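Local structure of imidazolonepropionase (Unidentified, 2Q09) at residues 70-81 with 313-321; 126-135 with 324-332. The protein catalyses the hydrolytic opening of the imidazolone ring of imidazolone-5-propanoate to give N-formimidoyl-L-glutamate, the third step of histidine degradation. All blocks are in the same frame, centred on the assembly; numbering follows the deposited sequence.

Interaction 1 of 2, residues 70-81 with 313-321. With FE (Fe (III) ion), chain B; DI6 (3-[(4S)-2,5-dioxoimidazolidin-4-yl]propanoic acid), chain C.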
loop_
_atom_site.group_PDB
_atom_site.type_symbol
_atom_site.label_atom_id
_atom_site.label_comp_id
_atom_site.label_asym_id
_atom_site.label_seq_id
_atom_site.Cartn_x
_atom_site.Cartn_y
_atom_site.Cartn_z
ATOM N N ASP A 70 2.553 -0.758 3.596
ATOM C CA ASP A 70 2.665 -0.369 2.179
ATOM C C ASP A 70 1.261 -0.600 1.619
ATOM O O ASP A 70 0.901 -1.722 1.254
ATOM C CB ASP A 70 3.686 -1.271 1.469
ATOM C CG ASP A 70 4.229 -0.659 0.193
ATOM O OD1 ASP A 70 5.102 -1.302 -0.422
ATOM O OD2 ASP A 70 3.798 0.451 -0.189
ATOM N N CYS A 71 0.475 0.467 1.548
ATOM C CA CYS A 71 -0.921 0.377 1.135
ATOM C C CYS A 71 -1.278 0.417 -0.346
ATOM O O CYS A 71 -2.459 0.516 -0.678
ATOM C CB CYS A 71 -1.725 1.465 1.862
ATOM S SG CYS A 71 -1.278 3.194 1.404
ATOM N N HIS A 72 -0.289 0.326 -1.228
ATOM C CA HIS A 72 -0.570 0.368 -2.655
ATOM C C HIS A 72 0.500 -0.345 -3.471
ATOM O O HIS A 72 1.522 0.248 -3.814
ATOM C CB HIS A 72 -0.686 1.829 -3.105
ATOM C CG HIS A 72 -1.009 2.002 -4.561
ATOM N ND1 HIS A 72 -2.038 2.805 -5.001
ATOM C CD2 HIS A 72 -0.417 1.509 -5.675
ATOM C CE1 HIS A 72 -2.068 2.799 -6.321
ATOM N NE2 HIS A 72 -1.094 2.021 -6.755
ATOM N N THR A 73 0.290 -1.628 -3.758
ATOM C CA THR A 73 1.256 -2.346 -4.580
ATOM C C THR A 73 0.606 -3.257 -5.609
ATOM O O THR A 73 -0.567 -3.618 -5.484
ATOM C CB THR A 73 2.240 -3.212 -3.746
ATOM O OG1 THR A 73 1.689 -4.521 -3.543
ATOM C CG2 THR A 73 2.511 -2.571 -2.389
ATOM N N HIS A 74 1.391 -3.594 -6.628
ATOM C CA HIS A 74 0.994 -4.495 -7.706
ATOM C C HIS A 74 2.138 -5.512 -7.737
ATOM O O HIS A 74 2.587 -5.879 -8.812
ATOM C CB HIS A 74 0.995 -3.795 -9.076
ATOM C CG HIS A 74 0.105 -2.592 -9.185
ATOM N ND1 HIS A 74 -1.008 -2.570 -9.999
ATOM C CD2 HIS A 74 0.226 -1.338 -8.686
ATOM C CE1 HIS A 74 -1.528 -1.356 -10.003
ATOM N NE2 HIS A 74 -0.798 -0.586 -9.216
ATOM N N LEU A 75 2.607 -5.976 -6.580
ATOM C CA LEU A 75 3.753 -6.886 -6.559
ATOM C C LEU A 75 3.562 -8.272 -7.164
ATOM O O LEU A 75 4.543 -8.996 -7.362
ATOM C CB LEU A 75 4.320 -7.006 -5.135
ATOM C CG LEU A 75 3.540 -7.716 -4.029
ATOM C CD1 LEU A 75 3.695 -9.237 -4.164
ATOM C CD2 LEU A 75 4.095 -7.251 -2.676
ATOM N N ILE A 76 2.320 -8.646 -7.455
ATOM C CA ILE A 76 2.062 -9.946 -8.073
ATOM C C ILE A 76 2.024 -9.783 -9.593
ATOM O O ILE A 76 1.163 -9.071 -10.127
ATOM C CB ILE A 76 0.715 -10.536 -7.608
ATOM C CG1 ILE A 76 0.855 -11.069 -6.175
ATOM C CG2 ILE A 76 0.261 -11.652 -8.569
ATOM C CD1 ILE A 76 -0.454 -11.663 -5.613
ATOM N N PHE A 77 2.949 -10.435 -10.286
ATOM C CA PHE A 77 2.983 -10.333 -11.737
ATOM C C PHE A 77 4.060 -11.239 -12.301
ATOM O O PHE A 77 4.978 -11.651 -11.579
ATOM C CB PHE A 77 3.269 -8.882 -12.155
ATOM C CG PHE A 77 4.615 -8.377 -11.700
ATOM C CD1 PHE A 77 5.757 -8.673 -12.426
ATOM C CD2 PHE A 77 4.743 -7.639 -10.528
ATOM C CE1 PHE A 77 7.012 -8.256 -12.001
ATOM C CE2 PHE A 77 5.994 -7.211 -10.081
ATOM C CZ PHE A 77 7.136 -7.519 -10.823
ATOM N N ALA A 78 3.927 -11.551 -13.588
ATOM C CA ALA A 78 4.911 -12.378 -14.282
ATOM C C ALA A 78 5.524 -11.552 -15.405
ATOM O O ALA A 78 5.072 -10.441 -15.682
ATOM C CB ALA A 78 4.245 -13.635 -14.862
ATOM N N GLY A 79 6.550 -12.097 -16.049
ATOM C CA GLY A 79 7.193 -11.397 -17.144
ATOM C C GLY A 79 8.128 -10.287 -16.702
ATOM O O GLY A 79 8.296 -10.027 -15.500
ATOM N N SER A 80 8.739 -9.624 -17.680
ATOM C CA SER A 80 9.657 -8.526 -17.403
ATOM C C SER A 80 9.560 -7.469 -18.501
ATOM O O SER A 80 9.562 -7.791 -19.695
ATOM C CB SER A 80 11.097 -9.047 -17.321
ATOM O OG SER A 80 12.004 -7.994 -17.025
ATOM N N ARG A 81 9.488 -6.206 -18.091
ATOM C CA ARG A 81 9.399 -5.102 -19.032
ATOM C C ARG A 81 10.779 -4.454 -19.197
ATOM O O ARG A 81 10.905 -3.387 -19.799
ATOM C CB ARG A 81 8.403 -4.068 -18.505
ATOM C CG ARG A 81 7.045 -4.669 -18.110
ATOM C CD ARG A 81 6.016 -4.529 -19.198
ATOM N NE ARG A 81 5.406 -3.203 -19.154
ATOM C CZ ARG A 81 4.479 -2.778 -18.302
ATOM N NH1 ARG A 81 4.003 -3.581 -17.371
ATOM N NH2 ARG A 81 4.019 -1.530 -18.399
ATOM N N ALA A 313 -0.777 9.356 2.725
ATOM C CA ALA A 313 -0.061 8.108 2.914
ATOM C C ALA A 313 1.026 8.077 1.844
ATOM O O ALA A 313 0.940 8.797 0.847
ATOM C CB ALA A 313 -1.011 6.914 2.742
ATOM N N VAL A 314 2.052 7.265 2.067
ATOM C CA VAL A 314 3.135 7.118 1.102
ATOM C C VAL A 314 3.267 5.622 0.830
ATOM O O VAL A 314 3.266 4.821 1.773
ATOM C CB VAL A 314 4.476 7.642 1.658
ATOM C CG1 VAL A 314 5.607 7.276 0.699
ATOM C CG2 VAL A 314 4.418 9.159 1.831
ATOM N N SER A 315 3.375 5.245 -0.444
ATOM C CA SER A 315 3.484 3.835 -0.802
ATOM C C SER A 315 4.452 3.627 -1.968
ATOM O O SER A 315 4.733 4.557 -2.716
ATOM C CB SER A 315 2.099 3.284 -1.162
ATOM O OG SER A 315 2.170 1.888 -1.424
ATOM N N SER A 316 4.935 2.396 -2.123
ATOM C CA SER A 316 5.895 2.044 -3.169
ATOM C C SER A 316 5.317 1.867 -4.576
ATOM O O SER A 316 6.035 2.021 -5.573
ATOM C CB SER A 316 6.617 0.751 -2.781
ATOM O OG SER A 316 5.701 -0.341 -2.770
ATOM N N ASP A 317 4.027 1.547 -4.651
ATOM C CA ASP A 317 3.362 1.315 -5.934
ATOM C C ASP A 317 4.130 0.272 -6.746
ATOM O O ASP A 317 4.142 0.320 -7.974
ATOM C CB ASP A 317 3.238 2.618 -6.741
ATOM C CG ASP A 317 2.383 2.456 -7.996
ATOM O OD1 ASP A 317 1.431 1.643 -7.956
ATOM O OD2 ASP A 317 2.643 3.147 -9.011
ATOM N N ILE A 318 4.765 -0.673 -6.058
ATOM C CA ILE A 318 5.538 -1.722 -6.742
ATOM C C ILE A 318 4.773 -2.292 -7.932
ATOM O O ILE A 318 3.692 -2.854 -7.760
ATOM C CB ILE A 318 5.864 -2.912 -5.812
ATOM C CG1 ILE A 318 6.751 -2.459 -4.656
ATOM C CG2 ILE A 318 6.569 -4.029 -6.615
ATOM C CD1 ILE A 318 6.986 -3.551 -3.615
ATOM N N ASN A 319 5.331 -2.149 -9.128
ATOM C CA ASN A 319 4.688 -2.675 -10.322
ATOM C C ASN A 319 5.725 -2.720 -11.439
ATOM O O ASN A 319 6.617 -1.855 -11.521
ATOM C CB ASN A 319 3.463 -1.829 -10.697
ATOM C CG ASN A 319 3.822 -0.568 -11.438
ATOM O OD1 ASN A 319 4.205 -0.604 -12.617
ATOM N ND2 ASN A 319 3.700 0.566 -10.754
ATOM N N PRO A 320 5.615 -3.731 -12.315
ATOM C CA PRO A 320 6.539 -3.934 -13.433
ATOM C C PRO A 320 6.601 -2.848 -14.494
ATOM O O PRO A 320 7.565 -2.790 -15.260
ATOM C CB PRO A 320 6.085 -5.273 -14.008
ATOM C CG PRO A 320 4.612 -5.194 -13.850
ATOM C CD PRO A 320 4.467 -4.651 -12.426
ATOM N N GLY A 321 5.588 -1.996 -14.546
ATOM C CA GLY A 321 5.585 -0.968 -15.566
ATOM C C GLY A 321 6.106 0.423 -15.230
ATOM O O GLY A 321 6.905 0.978 -15.987
HETATM FE FE FE B . -0.686 1.453 -8.822
HETATM N N1 DI6 C . -0.798 3.632 -13.092
HETATM C C2 DI6 C . 0.487 3.220 -13.054
HETATM O O2 DI6 C . 1.483 3.920 -13.019
HETATM C C3 DI6 C . 0.435 1.672 -13.047
HETATM N N4 DI6 C . -1.020 1.409 -13.102
HETATM C C5 DI6 C . -1.652 2.600 -13.120
HETATM O O5 DI6 C . -2.868 2.723 -13.148
HETATM C C6 DI6 C . 1.175 1.097 -14.246
HETATM C C7 DI6 C . 1.149 -0.432 -14.282
HETATM C C8 DI6 C . 1.888 -1.065 -15.470
HETATM O O9 DI6 C . 2.172 -2.276 -15.389
HETATM O O10 DI6 C . 2.190 -0.375 -16.477
HETATM O O HOH W 1 1.745 2.792 2.596
HETATM O O HOH W 2 0.444 2.941 -10.393
#

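Interaction 2 of 2, residues 126-135 with 324-332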
loop_
_atom_site.group_PDB
_atom_site.type_symbol
_atom_site.label_atom_id
_atom_site.label_comp_id
_atom_site.label_asym_id
_atom_site.label_seq_id
_atom_site.Cartn_x
_atom_site.Cartn_y
_atom_site.Cartn_z
ATOM N N ARG A 126 9.891 -10.958 -3.478
ATOM C CA ARG A 126 9.530 -9.546 -3.453
ATOM C C ARG A 126 8.981 -9.192 -2.070
ATOM O O ARG A 126 9.380 -8.194 -1.469
ATOM C CB ARG A 126 8.491 -9.249 -4.537
ATOM C CG ARG A 126 9.008 -9.538 -5.964
ATOM C CD ARG A 126 7.891 -9.475 -7.014
ATOM N NE ARG A 126 8.374 -9.963 -8.305
ATOM C CZ ARG A 126 7.595 -10.417 -9.282
ATOM N NH1 ARG A 126 6.277 -10.448 -9.127
ATOM N NH2 ARG A 126 8.139 -10.858 -10.413
ATOM N N VAL A 127 8.070 -10.012 -1.563
ATOM C CA VAL A 127 7.499 -9.767 -0.246
ATOM C C VAL A 127 8.565 -9.871 0.840
ATOM O O VAL A 127 8.512 -9.147 1.830
ATOM C CB VAL A 127 6.368 -10.763 0.080
ATOM C CG1 VAL A 127 5.809 -10.484 1.484
ATOM C CG2 VAL A 127 5.258 -10.635 -0.952
ATOM N N LYS A 128 9.539 -10.756 0.653
ATOM C CA LYS A 128 10.588 -10.913 1.654
ATOM C C LYS A 128 11.432 -9.656 1.788
ATOM O O LYS A 128 11.939 -9.352 2.870
ATOM C CB LYS A 128 11.465 -12.125 1.327
ATOM C CG LYS A 128 10.722 -13.441 1.576
ATOM C CD LYS A 128 11.593 -14.665 1.345
ATOM C CE LYS A 128 10.780 -15.924 1.603
ATOM N NZ LYS A 128 11.562 -17.174 1.404
ATOM N N SER A 129 11.595 -8.916 0.695
ATOM C CA SER A 129 12.367 -7.682 0.768
ATOM C C SER A 129 11.598 -6.638 1.575
ATOM O O SER A 129 12.186 -5.865 2.331
ATOM C CB SER A 129 12.674 -7.145 -0.629
ATOM O OG SER A 129 13.754 -7.860 -1.206
ATOM N N LEU A 130 10.282 -6.608 1.412
ATOM C CA LEU A 130 9.477 -5.650 2.163
ATOM C C LEU A 130 9.510 -6.050 3.640
ATOM O O LEU A 130 9.618 -5.200 4.525
ATOM C CB LEU A 130 8.030 -5.632 1.660
ATOM C CG LEU A 130 7.795 -5.044 0.264
ATOM C CD1 LEU A 130 6.311 -5.077 -0.065
ATOM C CD2 LEU A 130 8.310 -3.607 0.221
ATOM N N ILE A 131 9.414 -7.351 3.904
ATOM C CA ILE A 131 9.437 -7.861 5.274
ATOM C C ILE A 131 10.668 -7.386 6.052
ATOM O O ILE A 131 10.543 -6.866 7.164
ATOM C CB ILE A 131 9.386 -9.418 5.284
ATOM C CG1 ILE A 131 7.933 -9.916 5.171
ATOM C CG2 ILE A 131 9.948 -9.969 6.599
ATOM C CD1 ILE A 131 7.084 -9.165 4.188
ATOM N N ARG A 132 11.848 -7.544 5.470
ATOM C CA ARG A 132 13.059 -7.128 6.164
ATOM C C ARG A 132 13.205 -5.616 6.332
ATOM O O ARG A 132 14.025 -5.162 7.134
ATOM C CB ARG A 132 14.288 -7.720 5.483
ATOM C CG ARG A 132 14.495 -7.283 4.058
ATOM C CD ARG A 132 15.546 -8.159 3.397
ATOM N NE ARG A 132 15.931 -7.640 2.092
ATOM C CZ ARG A 132 16.634 -8.320 1.194
ATOM N NH1 ARG A 132 17.030 -9.557 1.459
ATOM N NH2 ARG A 132 16.939 -7.756 0.035
ATOM N N GLU A 133 12.425 -4.840 5.584
ATOM C CA GLU A 133 12.454 -3.387 5.719
ATOM C C GLU A 133 11.561 -2.986 6.884
ATOM O O GLU A 133 11.573 -1.834 7.315
ATOM C CB GLU A 133 11.913 -2.682 4.474
ATOM C CG GLU A 133 12.791 -2.712 3.257
ATOM C CD GLU A 133 12.442 -1.597 2.278
ATOM O OE1 GLU A 133 11.242 -1.290 2.123
ATOM O OE2 GLU A 133 13.367 -1.034 1.658
ATOM N N GLY A 134 10.753 -3.928 7.361
ATOM C CA GLY A 134 9.860 -3.636 8.468
ATOM C C GLY A 134 8.390 -3.555 8.083
ATOM O O GLY A 134 7.565 -3.145 8.893
ATOM N N VAL A 135 8.045 -3.942 6.858
ATOM C CA VAL A 135 6.642 -3.890 6.441
ATOM C C VAL A 135 5.893 -5.078 7.051
ATOM O O VAL A 135 6.285 -6.229 6.858
ATOM C CB VAL A 135 6.502 -3.938 4.908
ATOM C CG1 VAL A 135 5.021 -3.952 4.519
ATOM C CG2 VAL A 135 7.189 -2.713 4.280
ATOM N N PRO A 324 9.271 -0.263 -10.706
ATOM C CA PRO A 324 9.941 -1.546 -10.463
ATOM C C PRO A 324 10.918 -1.511 -9.308
ATOM O O PRO A 324 11.991 -2.091 -9.402
ATOM C CB PRO A 324 10.639 -1.821 -11.797
ATOM C CG PRO A 324 11.035 -0.434 -12.225
ATOM C CD PRO A 324 9.784 0.367 -11.938
ATOM N N ILE A 325 10.541 -0.837 -8.225
ATOM C CA ILE A 325 11.416 -0.716 -7.070
ATOM C C ILE A 325 10.762 -1.292 -5.825
ATOM O O ILE A 325 9.819 -0.730 -5.276
ATOM C CB ILE A 325 11.799 0.762 -6.854
ATOM C CG1 ILE A 325 12.434 1.303 -8.143
ATOM C CG2 ILE A 325 12.775 0.893 -5.696
ATOM C CD1 ILE A 325 12.687 2.793 -8.150
ATOM N N VAL A 326 11.278 -2.431 -5.383
ATOM C CA VAL A 326 10.739 -3.118 -4.224
ATOM C C VAL A 326 11.339 -2.586 -2.936
ATOM O O VAL A 326 12.207 -3.211 -2.326
ATOM C CB VAL A 326 10.995 -4.622 -4.328
ATOM C CG1 VAL A 326 10.326 -5.349 -3.164
ATOM C CG2 VAL A 326 10.447 -5.137 -5.664
ATOM N N SER A 327 10.867 -1.414 -2.538
ATOM C CA SER A 327 11.345 -0.773 -1.328
ATOM C C SER A 327 10.341 0.283 -0.877
ATOM O O SER A 327 10.017 1.208 -1.629
ATOM C CB SER A 327 12.697 -0.102 -1.584
ATOM O OG SER A 327 13.162 0.547 -0.412
ATOM N N LEU A 328 9.836 0.143 0.343
ATOM C CA LEU A 328 8.903 1.129 0.869
ATOM C C LEU A 328 9.717 2.317 1.369
ATOM O O LEU A 328 9.340 3.471 1.187
ATOM C CB LEU A 328 8.082 0.562 2.032
ATOM C CG LEU A 328 7.203 1.600 2.745
ATOM C CD1 LEU A 328 6.199 2.193 1.758
ATOM C CD2 LEU A 328 6.474 0.952 3.919
ATOM N N ARG A 329 10.843 2.021 2.006
ATOM C CA ARG A 329 11.687 3.083 2.534
ATOM C C ARG A 329 12.255 3.997 1.456
ATOM O O ARG A 329 12.427 5.191 1.689
ATOM C CB ARG A 329 12.795 2.492 3.410
ATOM C CG ARG A 329 12.213 1.906 4.705
ATOM C CD ARG A 329 13.263 1.302 5.616
ATOM N NE ARG A 329 14.183 2.308 6.135
ATOM C CZ ARG A 329 15.167 2.032 6.986
ATOM N NH1 ARG A 329 15.341 0.786 7.409
ATOM N NH2 ARG A 329 15.988 2.985 7.403
HETATM N N MSE A 330 12.526 3.454 0.271
HETATM C CA MSE A 330 13.043 4.280 -0.820
HETATM C C MSE A 330 11.913 5.248 -1.180
HETATM O O MSE A 330 12.142 6.416 -1.506
HETATM C CB MSE A 330 13.391 3.418 -2.036
HETATM C CG MSE A 330 13.999 4.187 -3.200
HETATM SE SE MSE A 330 15.791 4.871 -2.786
HETATM C CE MSE A 330 15.402 6.757 -2.744
ATOM N N ALA A 331 10.682 4.756 -1.107
ATOM C CA ALA A 331 9.524 5.587 -1.420
ATOM C C ALA A 331 9.411 6.729 -0.413
ATOM O O ALA A 331 9.040 7.853 -0.760
ATOM C CB ALA A 331 8.244 4.747 -1.400
HETATM N N MSE A 332 9.717 6.428 0.844
HETATM C CA MSE A 332 9.664 7.441 1.896
HETATM C C MSE A 332 10.720 8.513 1.609
HETATM O O MSE A 332 10.465 9.716 1.739
HETATM C CB MSE A 332 9.931 6.790 3.256
HETATM C CG MSE A 332 8.842 5.794 3.670
HETATM SE SE MSE A 332 9.332 4.716 5.187
HETATM C CE MSE A 332 9.069 6.095 6.580
HETATM O O HOH W 3 14.085 -3.437 -0.345
#

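Interaction 1 of 2, residues 70-81 with 313-321
His72, His74 and Asp317 meet at an iron(III) ion at the mouth of the amidohydrolase TIM barrel, where the HxH motif of His72 and His74, on strand 63-73 and the loop beyond, faces the aspartate that follows strand 312-314. Asp317 runs alongside His72, its carboxylate turned 79° from the imidazole plane, and places OD1 2.3 Å from the iron. OD1 also lies at the edge of both imidazole rings, whose NE2 atoms bind the metal; His242 and water 2, which donates to Asp317 OD2, complete the site. The other ring nitrogen of His72, ND1, is hydrogen-bonded to second-shell Asp264, which orients the ring.

Away from the metal, where strand 63-73 meets the outer helices, the carboxylate of Asp70 bridges Ser315 and Ser316. OD1 takes the Ser316 hydroxyl on its syn lone pair, while OD2 receives Ser315 OG at a very short 2.5 Å and Ser316 N, three bonds fixing the rotation of this buried carboxylate. His74 N donates to Ile318 O, and beyond it Pro320 CD makes a CH-pi contact over one face of Phe77, 3.8 Å from the centroid.

Arg81, bent at chi2 (-97°) and chi3 (-83°), brings its guanidinium against Gly321, whose CA lies over one face. At the guanidinium edge NH2 donates to inhibitor O10 at 2.9 Å and NH1 to O9 at 3.0 Å, nearly straight bonds; NH1 also bonds Thr107 OG1.

Interaction 2 of 2, residues 126-135 with 324-332
Glu133, in the last turn of helix 116-133, extends its carboxylate to the start of helix 328-339 and grips it with both oxygens. OE2 accepts the hydroxyl of Ser327 at 2.6 Å from OG, while OE1 takes the amide N of Leu328 at 2.7 Å and, more weakly, that of Arg329. The Ser327 and Leu328 bonds both use syn lone pairs, on the inner side of the carboxylate. Ser327 is the N-cap: its OG, anti to the backbone N (chi1 179°), also accepts from Met330 N, a selenomethionine here, so one hydroxyl serves the helix end and the glutamate at once.

The buried side of the contact lies next to this grip. CG2 of Val135 meets CD2 of Leu328 at 3.8 Å, the two side chains crossing at a slant, and CD2 of Leu130 reaches toward the amide of Leu328; strand 63-73 covers both leucines through Asp70. A Schellman motif ends the first helix at Gly134, whose positive phi lets the chain turn directly into strand 135-141.

Val326, the centre of an inverse gamma turn, sits at the partly exposed margin. Only its CG1 methyl meets the helix, touching Arg126 O at 3.4 Å and Ser129 CB at 3.9 Å, with CG of Leu130 at 4.3 Å. Water 3 sits between Val326 O and Glu133, donating to the carbonyl at 2.7 Å and only weakly to OE2. The axes of the short helical segments remain 10.8 Å apart at 61°, and side chains reaching backbone atoms bridge the gap.

Two backbone amides and a capping hydroxyl all point at one carboxylate, so the N-terminal end of helix 328-339 would be expected to stabilise Glu133 as the anion.

In the fold
The two contacts cross along the chain, in the order 70-81, 126-135, 313-321, 324-332, and their centres lie about 10 Å apart. Interaction 1 joins strand 63-73 to the loop after strand 312-314, spanning the seam between the first and last strands of the TIM barrel, from Asp70 up to the metal; interaction 2 joins, on the outside, the helices 116-133 and 328-339. They touch directly: Arg126 NH1 is shared by the carbonyls of Leu75 and Phe77, and Leu328 packs on Asp70. The helical shell thus backs the loop that carries the iron ligand His74 and the inhibitor-binding Arg81, while interaction 2 lies farther from the iron.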